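Local coordinates for protein alpha-L-arabinofuranosidase B (Aspergillus kawachii, PDB 6SXT) that hydrolyses terminal non-reducing alpha-L-arabinofuranosyl residues from arabinoxylan, arabinan and arabinogalactan, helping to break down plant hemicellulose, at residues 14-19 against 79-84; 121-126 against 439-444; 167-172 against 271-276; 394-399 against 407-412; 453-458 against 467-472. One frame throughout, in Å; residues are numbered along the deposited sequence.

Interaction 1: residues 14-19 against 79-84; sequences PCVAAH and SGNGNH
His-19 reaches across to the loop 79-84 and gives its NE2 hydrogen to the carbonyl oxygen of Asn-83, 2.8 Å from NE2 to O. The bond is nearly straight, 173° at the hydrogen, and the oxygen lies at the ring edge in the imidazole plane. Asn-83 answers in the other direction: its ND2 donates to Val-16 O at 2.8 Å, more bent, at 135°. Its CB rests 4.1 Å from the CB of Ala-17, where a small side chain lets the loop come close. Both polar groups serve a second partner, as suits their residue types: His-19 ND1 bonds to the hydroxyl of Tyr-164, so both ring nitrogens have a partner and the ring's rotation is set, and Asn-83 ND2 also bonds to Thr-136 O. The accepting carbonyl belongs to a classic beta bulge, with Val-16 and Ala-17 sharing Met-295 as their partner on strand 288-296 of the large antiparallel sheet of the catalytic domain. The OG of Ser-79 comes within 3.3 Å of the same Val-16 O, and it accepts from Asn-81 N at 3.3 Å, closing an ST turn. One shell further out, Asp-77 organises the loop, OD1 bonding to Ser-79 OG and to Ala-18 N and OD2 to Asn-83 N, while on the strand side a disulfide ties Cys-15 to Cys-5 of helix 4-10.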
# COMPACT_ATOMS: atom_id res chain seq x y z
N PRO A 14 -14.67 -8.81 -21.68
CA PRO A 14 -13.70 -7.71 -21.78
C PRO A 14 -13.60 -6.92 -20.47
O PRO A 14 -14.52 -6.84 -19.65
CB PRO A 14 -14.28 -6.80 -22.85
CG PRO A 14 -15.77 -7.05 -22.71
CD PRO A 14 -15.88 -8.53 -22.48
N CYS A 15 -12.42 -6.31 -20.26
CA CYS A 15 -12.23 -5.37 -19.15
C CYS A 15 -13.20 -4.21 -19.30
O CYS A 15 -13.36 -3.63 -20.41
CB CYS A 15 -10.82 -4.81 -19.14
SG CYS A 15 -9.60 -6.13 -18.84
N VAL A 16 -13.79 -3.82 -18.19
CA VAL A 16 -14.55 -2.57 -18.07
C VAL A 16 -13.87 -1.58 -17.12
O VAL A 16 -14.34 -0.45 -17.00
CB VAL A 16 -16.00 -2.85 -17.66
CG1 VAL A 16 -16.68 -3.61 -18.79
CG2 VAL A 16 -16.08 -3.57 -16.32
N ALA A 17 -12.82 -2.00 -16.43
CA ALA A 17 -11.98 -1.09 -15.63
C ALA A 17 -10.62 -1.75 -15.58
O ALA A 17 -10.55 -2.98 -15.34
CB ALA A 17 -12.57 -0.90 -14.26
N ALA A 18 -9.57 -0.99 -15.78
CA ALA A 18 -8.21 -1.57 -15.88
C ALA A 18 -7.26 -0.58 -15.23
O ALA A 18 -7.09 0.56 -15.73
CB ALA A 18 -7.86 -1.81 -17.33
N HIS A 19 -6.68 -0.96 -14.12
CA HIS A 19 -5.95 -0.02 -13.24
C HIS A 19 -4.53 -0.54 -12.97
O HIS A 19 -4.38 -1.67 -12.48
CB HIS A 19 -6.66 0.05 -11.92
CG HIS A 19 -8.04 0.58 -12.00
ND1 HIS A 19 -9.13 -0.16 -11.56
CD2 HIS A 19 -8.49 1.76 -12.44
CE1 HIS A 19 -10.22 0.56 -11.74
NE2 HIS A 19 -9.89 1.75 -12.25
N SER A 79 -9.29 1.33 -19.82
CA SER A 79 -10.28 0.65 -20.71
C SER A 79 -11.03 1.68 -21.54
O SER A 79 -11.69 1.24 -22.52
CB SER A 79 -11.24 -0.19 -19.91
OG SER A 79 -12.19 0.62 -19.25
N GLY A 80 -11.00 2.94 -21.15
CA GLY A 80 -11.80 3.95 -21.86
C GLY A 80 -13.18 4.13 -21.28
O GLY A 80 -13.89 5.00 -21.78
N ASN A 81 -13.55 3.41 -20.23
CA ASN A 81 -14.87 3.57 -19.59
C ASN A 81 -14.91 4.77 -18.64
O ASN A 81 -15.98 5.04 -18.11
CB ASN A 81 -15.34 2.30 -18.91
CG ASN A 81 -15.73 1.20 -19.88
OD1 ASN A 81 -15.01 0.21 -20.10
ND2 ASN A 81 -16.73 1.48 -20.66
N GLY A 82 -13.79 5.41 -18.33
CA GLY A 82 -13.76 6.56 -17.42
C GLY A 82 -13.75 6.19 -15.96
O GLY A 82 -13.94 7.05 -15.12
N ASN A 83 -13.48 4.91 -15.61
CA ASN A 83 -13.61 4.41 -14.24
C ASN A 83 -12.35 4.69 -13.42
O ASN A 83 -11.83 3.77 -12.74
CB ASN A 83 -13.99 2.92 -14.23
CG ASN A 83 -15.33 2.73 -14.89
OD1 ASN A 83 -16.20 3.62 -14.72
ND2 ASN A 83 -15.56 1.60 -15.55
N HIS A 84 -11.85 5.91 -13.46
CA HIS A 84 -10.60 6.28 -12.75
C HIS A 84 -10.84 6.24 -11.24
O HIS A 84 -11.93 6.58 -10.75
CB HIS A 84 -10.20 7.68 -13.17
CG HIS A 84 -10.27 7.93 -14.62
ND1 HIS A 84 -9.66 7.13 -15.56
CD2 HIS A 84 -10.85 8.97 -15.29
CE1 HIS A 84 -9.87 7.64 -16.76
NE2 HIS A 84 -10.64 8.77 -16.62

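Interaction 2: residues 121-126 against 439-444; sequences GVFMSP and SYPTRY
Phe-123 and Pro-441 make the apolar part of this contact, which joins the end of strand 117-124 in the catalytic domain to a loop of the arabinose-binding domain. The two side chains cross at about a right angle, with CD1 of Phe-123 3.5 Å from CG of Pro-441. The phenylalanine has CG anti to the backbone N (chi1 -170°), which directs CG toward the loop 439-441; His-155 stacks on the ring and Trp-438 meets it edge-to-face. A second apolar pair lies beside it, where CD of Pro-126 is 3.7 Å from CZ of Tyr-440, again with the side chains crossed.

Aromatic contacts with polar neighbours come next. The CB of Ser-125 sits over one face of the Tyr-440 ring, 3.9 Å from its centroid and displaced toward the rim, a CH-pi contact. Ser-439 O approaches the edge of the Phe-123 ring in its plane, 3.5 Å from CE1, where the ring hydrogens carry a slight positive charge. Tyr-440 also meets Phe-403 edge-to-face, and Ser-439 OG bonds to His-400, so the interface loop adjoins two substrate-binding residues.

Polar contact is made through water. Water 1 lies 2.8 Å from Ser-125 OG and also 2.8 Å from Thr-442 OG1, linking the two hydroxyls. Within the loop, Arg-443 N bonds to Tyr-440 O and closes a type I beta turn, a shape that Pro-441 favours at its second position.

With no direct hydrogen bond between the two segments, this piece of the domain interface relies on shape and ring packing, with one water bridging the hydroxyls.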
# COMPACT_ATOMS: atom_id res chain seq x y z
N GLY A 121 4.32 0.60 -7.32
CA GLY A 121 2.97 0.19 -6.95
C GLY A 121 2.33 1.15 -5.96
O GLY A 121 2.90 2.17 -5.62
N VAL A 122 1.16 0.75 -5.50
CA VAL A 122 0.33 1.59 -4.60
C VAL A 122 0.37 0.97 -3.21
O VAL A 122 -0.35 0.01 -2.96
CB VAL A 122 -1.09 1.73 -5.13
CG1 VAL A 122 -1.89 2.70 -4.28
CG2 VAL A 122 -1.08 2.17 -6.58
N PHE A 123 1.21 1.51 -2.35
CA PHE A 123 1.39 1.00 -0.97
C PHE A 123 0.38 1.73 -0.09
O PHE A 123 0.47 2.97 0.07
CB PHE A 123 2.80 1.26 -0.50
CG PHE A 123 3.18 0.59 0.78
CD1 PHE A 123 2.84 1.15 2.02
CD2 PHE A 123 3.94 -0.57 0.76
CE1 PHE A 123 3.23 0.53 3.20
CE2 PHE A 123 4.35 -1.17 1.94
CZ PHE A 123 4.04 -0.60 3.16
N MET A 124 -0.55 1.00 0.47
CA MET A 124 -1.68 1.61 1.18
C MET A 124 -1.58 1.26 2.67
O MET A 124 -1.62 0.09 3.03
CB MET A 124 -3.00 1.12 0.61
CG MET A 124 -3.07 1.44 -0.91
SD MET A 124 -4.58 0.95 -1.73
CE MET A 124 -5.66 2.20 -1.09
N SER A 125 -1.37 2.31 3.48
CA SER A 125 -1.36 2.25 4.95
C SER A 125 -2.80 2.35 5.44
O SER A 125 -3.71 2.85 4.75
CB SER A 125 -0.44 3.34 5.45
OG SER A 125 -0.75 4.60 4.86
N PRO A 126 -3.06 1.95 6.71
CA PRO A 126 -4.40 2.08 7.25
C PRO A 126 -4.88 3.53 7.14
O PRO A 126 -4.16 4.49 7.55
CB PRO A 126 -4.20 1.67 8.74
CG PRO A 126 -3.08 0.67 8.63
CD PRO A 126 -2.11 1.33 7.67
N SER A 439 5.90 1.54 7.09
CA SER A 439 4.48 1.16 7.16
C SER A 439 3.58 2.33 6.69
O SER A 439 2.47 2.07 6.21
CB SER A 439 4.12 0.68 8.52
OG SER A 439 4.32 1.69 9.48
N TYR A 440 4.04 3.57 6.83
CA TYR A 440 3.31 4.78 6.40
C TYR A 440 4.24 5.62 5.57
O TYR A 440 4.82 6.61 6.05
CB TYR A 440 2.77 5.60 7.59
CG TYR A 440 1.59 5.04 8.30
CD1 TYR A 440 1.71 3.95 9.16
CD2 TYR A 440 0.32 5.61 8.13
CE1 TYR A 440 0.61 3.47 9.87
CE2 TYR A 440 -0.78 5.12 8.80
CZ TYR A 440 -0.61 4.10 9.70
OH TYR A 440 -1.70 3.64 10.40
N PRO A 441 4.48 5.25 4.28
CA PRO A 441 5.50 5.93 3.51
C PRO A 441 5.22 7.36 3.06
O PRO A 441 6.10 7.99 2.50
CB PRO A 441 5.71 4.99 2.31
CG PRO A 441 4.38 4.27 2.20
CD PRO A 441 3.93 4.05 3.64
N THR A 442 4.06 7.87 3.42
CA THR A 442 3.81 9.31 3.31
C THR A 442 4.49 10.08 4.47
O THR A 442 4.48 11.31 4.43
CB THR A 442 2.33 9.66 3.35
OG1 THR A 442 1.73 9.11 4.54
CG2 THR A 442 1.62 9.08 2.14
N ARG A 443 5.02 9.34 5.44
CA ARG A 443 5.56 9.98 6.66
C ARG A 443 7.03 9.68 6.86
O ARG A 443 7.52 8.61 6.50
CB ARG A 443 4.73 9.52 7.84
CG ARG A 443 3.29 10.04 7.80
CD ARG A 443 2.41 9.49 8.91
NE ARG A 443 1.10 10.12 8.82
CZ ARG A 443 0.78 11.34 9.26
NH1 ARG A 443 1.65 12.05 9.94
NH2 ARG A 443 -0.40 11.85 8.99
N TYR A 444 7.69 10.65 7.49
CA TYR A 444 9.13 10.70 7.68
C TYR A 444 9.46 11.13 9.10
O TYR A 444 8.69 11.88 9.68
CB TYR A 444 9.76 11.75 6.76
CG TYR A 444 9.73 11.41 5.29
CD1 TYR A 444 8.62 11.62 4.53
CD2 TYR A 444 10.86 10.88 4.68
CE1 TYR A 444 8.58 11.21 3.21
CE2 TYR A 444 10.86 10.54 3.34
CZ TYR A 444 9.72 10.74 2.61
OH TYR A 444 9.71 10.39 1.26
O HOH W 1 1.37 6.35 4.35

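Interaction 3: residues 167-172 against 271-276; sequences AETSST and EGAIIL. With EDO (1,2-ethanediol), chain N.
Glu-271 and Glu-168 cross obliquely, their carboxylate planes 88° apart and their OE2 atoms 5.6 Å from each other. Glu-271 has CD anti to CA (chi2 -166°), and the extended chain carries this carboxyl carbon toward 168-169. Its OE1 accepts from Thr-169 N at 3.0 Å, on the anti side of the carboxylate. Water 2 donates to the same oxygen and also bonds to Ser-170 OG. OE2 bonds to His-178 and Thr-174, so polar partners serve both oxygens, as suits a glutamate at this partly exposed edge. The CB of Glu-168 lies 3.5 Å from Glu-271 OE1. Beyond CB the Glu-168 chain bends at chi2 (100°), and its carboxylate lies near the nucleophile Glu-205.

Behind the acids, Ala-167 and Ala-273 form an antiparallel hydrogen-bonded pair: Ala-167 N to Ala-273 O is 2.8 Å, and Ala-273 N to Ala-167 O is 3.1 Å. The methyl of Ala-167 meets CD1 of Ile-275 at 3.7 Å, small against branched. Gly-272 takes a positive phi that favours glycine and turns the chain into the strand.

Short strand 166-167 is the outermost member of a four-stranded antiparallel sheet in the catalytic domain, and the type I turn following it, from Glu-168 to Ser-171, starts beside the arabinofuranosidase active site.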
# COMPACT_ATOMS: atom_id res chain seq x y z
N ALA A 167 -18.56 -2.53 -5.46
CA ALA A 167 -19.09 -2.07 -4.18
C ALA A 167 -20.28 -1.13 -4.34
O ALA A 167 -20.75 -0.94 -5.44
CB ALA A 167 -18.01 -1.50 -3.33
N GLU A 168 -20.68 -0.56 -3.21
CA GLU A 168 -21.90 0.26 -3.12
C GLU A 168 -21.62 1.67 -3.60
O GLU A 168 -20.58 2.26 -3.26
CB GLU A 168 -22.35 0.32 -1.68
CG GLU A 168 -22.80 -1.01 -1.14
CD GLU A 168 -21.77 -1.73 -0.31
OE1 GLU A 168 -20.57 -1.46 -0.52
OE2 GLU A 168 -22.20 -2.52 0.59
N THR A 169 -22.55 2.27 -4.34
CA THR A 169 -22.35 3.64 -4.85
C THR A 169 -22.50 4.68 -3.75
O THR A 169 -22.05 5.80 -3.97
CB THR A 169 -23.29 3.95 -6.00
OG1 THR A 169 -24.63 3.71 -5.56
CG2 THR A 169 -23.02 3.10 -7.21
N SER A 170 -23.13 4.36 -2.63
CA SER A 170 -23.33 5.30 -1.51
C SER A 170 -22.15 5.36 -0.54
O SER A 170 -22.22 6.14 0.43
CB SER A 170 -24.60 4.95 -0.78
OG SER A 170 -24.51 3.65 -0.23
N SER A 171 -21.17 4.43 -0.63
CA SER A 171 -20.10 4.29 0.36
C SER A 171 -20.67 3.83 1.71
O SER A 171 -20.03 4.03 2.74
CB SER A 171 -19.27 5.53 0.51
OG SER A 171 -18.88 6.05 -0.77
N THR A 172 -21.85 3.20 1.70
CA THR A 172 -22.45 2.66 2.94
C THR A 172 -22.85 1.20 2.75
O THR A 172 -22.92 0.70 1.62
CB THR A 172 -23.70 3.48 3.37
OG1 THR A 172 -24.77 3.20 2.47
CG2 THR A 172 -23.40 4.96 3.42
N GLU A 271 -23.76 -3.11 -7.13
CA GLU A 271 -24.11 -1.71 -7.44
C GLU A 271 -23.17 -1.10 -8.49
O GLU A 271 -23.50 -0.03 -9.01
CB GLU A 271 -24.14 -0.93 -6.14
CG GLU A 271 -25.15 -1.51 -5.15
CD GLU A 271 -25.48 -0.60 -3.98
OE1 GLU A 271 -24.98 0.54 -3.95
OE2 GLU A 271 -26.18 -1.08 -3.04
N GLY A 272 -22.00 -1.73 -8.75
CA GLY A 272 -21.12 -1.27 -9.84
C GLY A 272 -20.08 -0.23 -9.45
O GLY A 272 -19.30 0.12 -10.31
N ALA A 273 -19.98 0.21 -8.21
CA ALA A 273 -18.91 1.12 -7.79
C ALA A 273 -17.61 0.31 -7.73
O ALA A 273 -17.69 -0.93 -7.60
CB ALA A 273 -19.21 1.73 -6.45
N ILE A 274 -16.48 1.00 -7.72
CA ILE A 274 -15.18 0.34 -7.58
C ILE A 274 -14.47 0.88 -6.35
O ILE A 274 -14.37 2.12 -6.21
CB ILE A 274 -14.34 0.55 -8.84
CG1 ILE A 274 -15.13 0.24 -10.09
CG2 ILE A 274 -13.05 -0.26 -8.74
CD1 ILE A 274 -14.35 0.52 -11.38
N ILE A 275 -13.92 -0.03 -5.54
CA ILE A 275 -13.14 0.37 -4.35
C ILE A 275 -11.74 -0.22 -4.45
O ILE A 275 -11.57 -1.29 -5.10
CB ILE A 275 -13.79 -0.08 -3.03
CG1 ILE A 275 -14.10 -1.57 -3.04
CG2 ILE A 275 -15.00 0.80 -2.72
CD1 ILE A 275 -14.72 -2.13 -1.77
N LEU A 276 -10.79 0.42 -3.83
CA LEU A 276 -9.43 -0.12 -3.69
C LEU A 276 -8.91 0.24 -2.30
O LEU A 276 -8.80 1.45 -1.99
CB LEU A 276 -8.51 0.44 -4.77
CG LEU A 276 -7.05 0.05 -4.57
CD1 LEU A 276 -6.83 -1.43 -4.58
CD2 LEU A 276 -6.19 0.71 -5.62
C1 EDO N . -27.71 0.98 -7.64
O1 EDO N . -27.13 1.80 -6.66
C2 EDO N . -26.81 0.73 -8.80
O2 EDO N . -27.43 -0.11 -9.79
O HOH W 2 -25.64 2.43 -2.32

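Interaction 4: residues 394-399 against 407-412; sequences PGSYIR and LNANDG. With SO4 (sulfate ion), chain F; EDO (1,2-ethanediol), chain B.
Tyr-397 and Asn-408 face each other as the hydrogen-bonded pair of a beta hairpin, strands 396-401 and 404-409 of the beta-trefoil arabinose-binding domain. Tyr-397 N to Asn-408 O measures 2.9 Å and Asn-408 N to Tyr-397 O 3.2 Å; Asn-410 N extends the ladder to Gly-395 O.

The tight side is that of Ser-396, Ile-398 and Leu-407. Leu-407 CD1 folds over the neighbouring strand, 3.5 Å from Tyr-397 N, and Ser-396 CB lies 3.7 Å from Leu-407 CD1, a close fit that the small serine permits. Trp-374 packs against both Ile-398 and Leu-407, which accounts for the apolar residues here.

The other side is looser and wetter. The Tyr-397 ring slants across Asn-410, CE1 of Tyr-397 lying 3.7 Å from CB of Asn-410, and water 4 joins the tyrosine hydroxyl to Asn-410 ND2. Asn-410 OD1 accepts from Gly-412 N, an Asx turn. Beside strand 404-409 a sulfate, probably from the crystallisation liquor, takes bonds from Ala-409 N and Asn-408 ND2. Arg-399 suits this border because its guanidinium can serve several acceptors: NH2 makes a salt bridge to the substrate-binding Asp-419, while NH1 donates to Asn-408 OD1, which lies near the guanidinium plane, at 2.9 Å.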
# COMPACT_ATOMS: atom_id res chain seq x y z
N PRO A 394 19.10 -0.85 25.46
CA PRO A 394 19.15 -1.91 24.47
C PRO A 394 17.82 -2.67 24.50
O PRO A 394 17.15 -2.76 25.53
CB PRO A 394 20.27 -2.84 24.86
CG PRO A 394 21.03 -2.10 25.95
CD PRO A 394 20.20 -0.95 26.45
N GLY A 395 17.41 -3.13 23.30
CA GLY A 395 16.11 -3.80 23.18
C GLY A 395 14.97 -2.86 22.92
O GLY A 395 13.85 -3.36 22.66
N SER A 396 15.20 -1.56 23.00
CA SER A 396 14.20 -0.51 22.72
C SER A 396 14.57 0.18 21.41
O SER A 396 15.75 0.38 21.15
CB SER A 396 14.00 0.44 23.83
OG SER A 396 13.39 -0.27 24.91
N TYR A 397 13.54 0.48 20.61
CA TYR A 397 13.70 1.05 19.26
C TYR A 397 12.78 2.24 19.10
O TYR A 397 11.73 2.34 19.67
CB TYR A 397 13.36 0.01 18.20
CG TYR A 397 14.20 -1.23 18.22
CD1 TYR A 397 13.91 -2.24 19.12
CD2 TYR A 397 15.28 -1.39 17.37
CE1 TYR A 397 14.67 -3.39 19.17
CE2 TYR A 397 16.04 -2.55 17.39
CZ TYR A 397 15.72 -3.54 18.29
OH TYR A 397 16.48 -4.68 18.29
N ILE A 398 13.18 3.14 18.20
CA ILE A 398 12.32 4.25 17.74
C ILE A 398 11.15 3.63 16.95
O ILE A 398 11.40 2.85 16.02
CB ILE A 398 13.10 5.26 16.88
CG1 ILE A 398 14.31 5.81 17.66
CG2 ILE A 398 12.12 6.34 16.45
CD1 ILE A 398 15.08 6.90 16.95
N ARG A 399 9.94 3.95 17.38
CA ARG A 399 8.71 3.46 16.71
C ARG A 399 7.74 4.62 16.65
O ARG A 399 7.72 5.51 17.52
CB ARG A 399 8.15 2.23 17.42
CG ARG A 399 7.65 2.49 18.85
CD ARG A 399 6.23 2.99 18.95
NE ARG A 399 5.26 2.01 18.52
CZ ARG A 399 4.89 0.94 19.20
NH1 ARG A 399 5.28 0.76 20.46
NH2 ARG A 399 4.12 0.02 18.65
N LEU A 407 10.39 5.85 22.05
CA LEU A 407 11.35 4.79 22.29
C LEU A 407 10.68 3.72 23.15
O LEU A 407 10.45 3.97 24.37
CB LEU A 407 12.61 5.33 22.99
CG LEU A 407 13.66 4.28 23.30
CD1 LEU A 407 14.22 3.63 22.03
CD2 LEU A 407 14.81 4.88 24.09
N ASN A 408 10.37 2.57 22.56
CA ASN A 408 9.62 1.49 23.21
C ASN A 408 10.35 0.18 23.03
O ASN A 408 11.10 -0.03 22.03
CB ASN A 408 8.18 1.37 22.71
CG ASN A 408 7.25 2.52 23.00
OD1 ASN A 408 6.28 2.76 22.26
ND2 ASN A 408 7.42 3.27 24.10
N ALA A 409 10.16 -0.73 23.97
CA ALA A 409 10.76 -2.06 23.90
C ALA A 409 10.09 -2.89 22.78
O ALA A 409 8.85 -2.94 22.74
CB ALA A 409 10.64 -2.76 25.23
N ASN A 410 10.90 -3.58 22.03
CA ASN A 410 10.42 -4.56 21.02
C ASN A 410 9.66 -5.66 21.77
O ASN A 410 10.27 -6.31 22.59
CB ASN A 410 11.59 -5.13 20.27
CG ASN A 410 11.22 -6.15 19.21
OD1 ASN A 410 10.05 -6.30 18.89
ND2 ASN A 410 12.23 -6.84 18.73
N ASP A 411 8.37 -5.82 21.47
CA ASP A 411 7.48 -6.85 22.08
C ASP A 411 7.33 -8.05 21.13
O ASP A 411 6.54 -8.92 21.46
CB ASP A 411 6.21 -6.14 22.49
CG ASP A 411 5.36 -5.73 21.29
OD1 ASP A 411 5.79 -6.04 20.14
OD2 ASP A 411 4.38 -5.01 21.52
N GLY A 412 8.11 -8.14 20.06
CA GLY A 412 8.22 -9.26 19.10
C GLY A 412 7.04 -9.29 18.12
O GLY A 412 7.02 -10.16 17.29
S SO4 F . 8.45 0.52 26.94
O1 SO4 F . 9.62 -0.14 27.42
O2 SO4 F . 8.65 1.90 26.80
O3 SO4 F . 7.39 0.40 27.88
O4 SO4 F . 8.05 -0.10 25.67
C1 EDO B . 10.27 -10.79 22.40
O1 EDO B . 9.18 -10.38 23.17
C2 EDO B . 11.34 -9.77 22.39
O2 EDO B . 12.36 -10.06 21.46
O HOH W 3 13.01 -6.07 23.56
O HOH W 4 15.09 -6.71 19.61
O HOH W 5 3.20 -2.53 19.77

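Interaction 5: residues 453-458 against 467-472; sequences YAASNG and TSFNND
Helix 469-472 is a single short turn in the arabinose-binding domain, a beta-trefoil, and its first residue packs on the chain leaving strand 451-455. Phe-469 and Asn-457 carry the contact. The amide of Asn-457 lies almost flat on the phenyl ring, planes 8° apart, and its CB sits over the ring centre, 3.6 Å from the centroid, as a CH-pi contact. Asn-457 ND2 reaches back to Phe-469 CB at 3.4 Å. Phe-469 has CG anti to the backbone N (chi1 -180°), directed toward 456-457.

The CE1 side of the ring meets backbone: Phe-469 CE1 is 3.4 Å from Ser-456 C, and Ala-455 O lies at the edge, in the ring plane. The small Ala-455 fits beside it, its CB 4.4 Å from Phe-469 CE1. Asparagine combines a flat amide that can stack with a polar end that can still bond: Asn-457 OD1 bonds to Thr-69 and accepts from water 6 at 3.0 Å. That water also donates to Asn-470 OD1, and Asn-470 ND2 bonds to Asn-67 O.

From the N-cap position just before the helix, Ser-468 OG donates to Asp-472 OD1 at 2.8 Å, and Asp-472 OD2 forms a salt bridge with Arg-446. Asp-472 binds substrate, so the packed turn carries part of an arabinose-binding site of the trefoil.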
# COMPACT_ATOMS: atom_id res chain seq x y z
N TYR A 453 8.38 13.26 15.22
CA TYR A 453 7.12 12.69 14.72
C TYR A 453 7.41 11.92 13.42
O TYR A 453 8.47 12.10 12.85
CB TYR A 453 6.09 13.78 14.46
CG TYR A 453 5.74 14.60 15.68
CD1 TYR A 453 4.76 14.16 16.54
CD2 TYR A 453 6.43 15.76 15.98
CE1 TYR A 453 4.46 14.87 17.69
CE2 TYR A 453 6.16 16.46 17.16
CZ TYR A 453 5.16 16.03 18.00
OH TYR A 453 4.85 16.75 19.14
N ALA A 454 6.45 11.08 13.06
CA ALA A 454 6.36 10.54 11.68
C ALA A 454 5.36 11.45 10.96
O ALA A 454 4.16 11.30 11.14
CB ALA A 454 5.95 9.10 11.73
N ALA A 455 5.89 12.47 10.30
CA ALA A 455 5.08 13.57 9.73
C ALA A 455 5.00 13.41 8.21
O ALA A 455 6.00 13.02 7.57
CB ALA A 455 5.69 14.91 10.03
N SER A 456 3.86 13.84 7.69
CA SER A 456 3.65 14.00 6.24
C SER A 456 3.90 15.46 5.85
O SER A 456 3.82 16.37 6.67
CB SER A 456 2.33 13.46 5.82
OG SER A 456 1.25 14.15 6.46
N ASN A 457 4.14 15.67 4.55
CA ASN A 457 4.38 16.99 3.94
C ASN A 457 3.01 17.62 3.70
O ASN A 457 2.45 17.45 2.61
CB ASN A 457 5.24 16.83 2.69
CG ASN A 457 5.75 18.11 2.04
OD1 ASN A 457 6.37 18.07 0.95
ND2 ASN A 457 5.61 19.20 2.75
N GLY A 458 2.47 18.31 4.70
CA GLY A 458 1.05 18.64 4.76
C GLY A 458 0.23 17.50 5.29
O GLY A 458 0.56 16.34 5.05
N THR A 467 5.64 24.03 6.33
CA THR A 467 6.73 24.97 6.64
C THR A 467 7.95 24.21 7.13
O THR A 467 7.79 23.46 8.10
CB THR A 467 6.26 25.99 7.68
OG1 THR A 467 5.14 26.62 7.10
CG2 THR A 467 7.32 27.02 7.99
N SER A 468 9.05 24.36 6.44
CA SER A 468 10.37 23.81 6.81
C SER A 468 10.34 22.28 6.72
O SER A 468 11.21 21.65 7.27
CB SER A 468 10.77 24.25 8.24
OG SER A 468 12.14 24.06 8.46
N PHE A 469 9.41 21.71 5.94
CA PHE A 469 9.26 20.24 5.92
C PHE A 469 10.56 19.62 5.43
O PHE A 469 11.10 18.71 6.10
CB PHE A 469 8.06 19.78 5.06
CG PHE A 469 7.96 18.28 5.10
CD1 PHE A 469 7.29 17.63 6.11
CD2 PHE A 469 8.57 17.54 4.10
CE1 PHE A 469 7.19 16.24 6.11
CE2 PHE A 469 8.48 16.14 4.12
CZ PHE A 469 7.79 15.51 5.12
N ASN A 470 11.04 20.00 4.26
CA ASN A 470 12.22 19.36 3.66
C ASN A 470 13.39 19.43 4.66
O ASN A 470 14.13 18.45 4.80
CB ASN A 470 12.62 19.98 2.34
CG ASN A 470 11.71 19.56 1.19
OD1 ASN A 470 10.67 18.93 1.39
ND2 ASN A 470 12.19 19.89 -0.00
N ASN A 471 13.63 20.59 5.26
CA ASN A 471 14.78 20.70 6.22
C ASN A 471 14.52 19.84 7.46
O ASN A 471 15.48 19.13 7.90
CB ASN A 471 15.00 22.17 6.57
CG ASN A 471 15.64 22.95 5.45
OD1 ASN A 471 16.36 22.40 4.62
ND2 ASN A 471 15.45 24.26 5.49
N ASP A 472 13.30 19.83 7.96
CA ASP A 472 12.94 19.18 9.25
C ASP A 472 12.90 17.66 9.11
O ASP A 472 12.83 17.00 10.15
CB ASP A 472 11.62 19.68 9.81
CG ASP A 472 11.57 21.17 10.17
OD1 ASP A 472 12.64 21.86 10.07
OD2 ASP A 472 10.45 21.59 10.49
O HOH W 6 8.66 19.57 -0.29

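Interactions 1 and 3 belong to the catalytic domain and touch through Ile-274, whose CD1 packs on Ala-17 and Asn-83; both are buried and held by direct hydrogen bonds, though part of interaction 3 is exposed. Interactions 4 and 5 lie in the arabinose-binding domain, their centres about 24 Å apart: the former is a partly buried hairpin ladder with a solvent side, the latter buried stacking without a direct hydrogen bond. Interaction 2, nearest the middle of the chain, joins the domains by apolar and aromatic packing plus one bridging water. It meets interaction 3 where Met-124 packs on Leu-276, and interaction 5 where Tyr-444 N probably bonds to Ala-455 O.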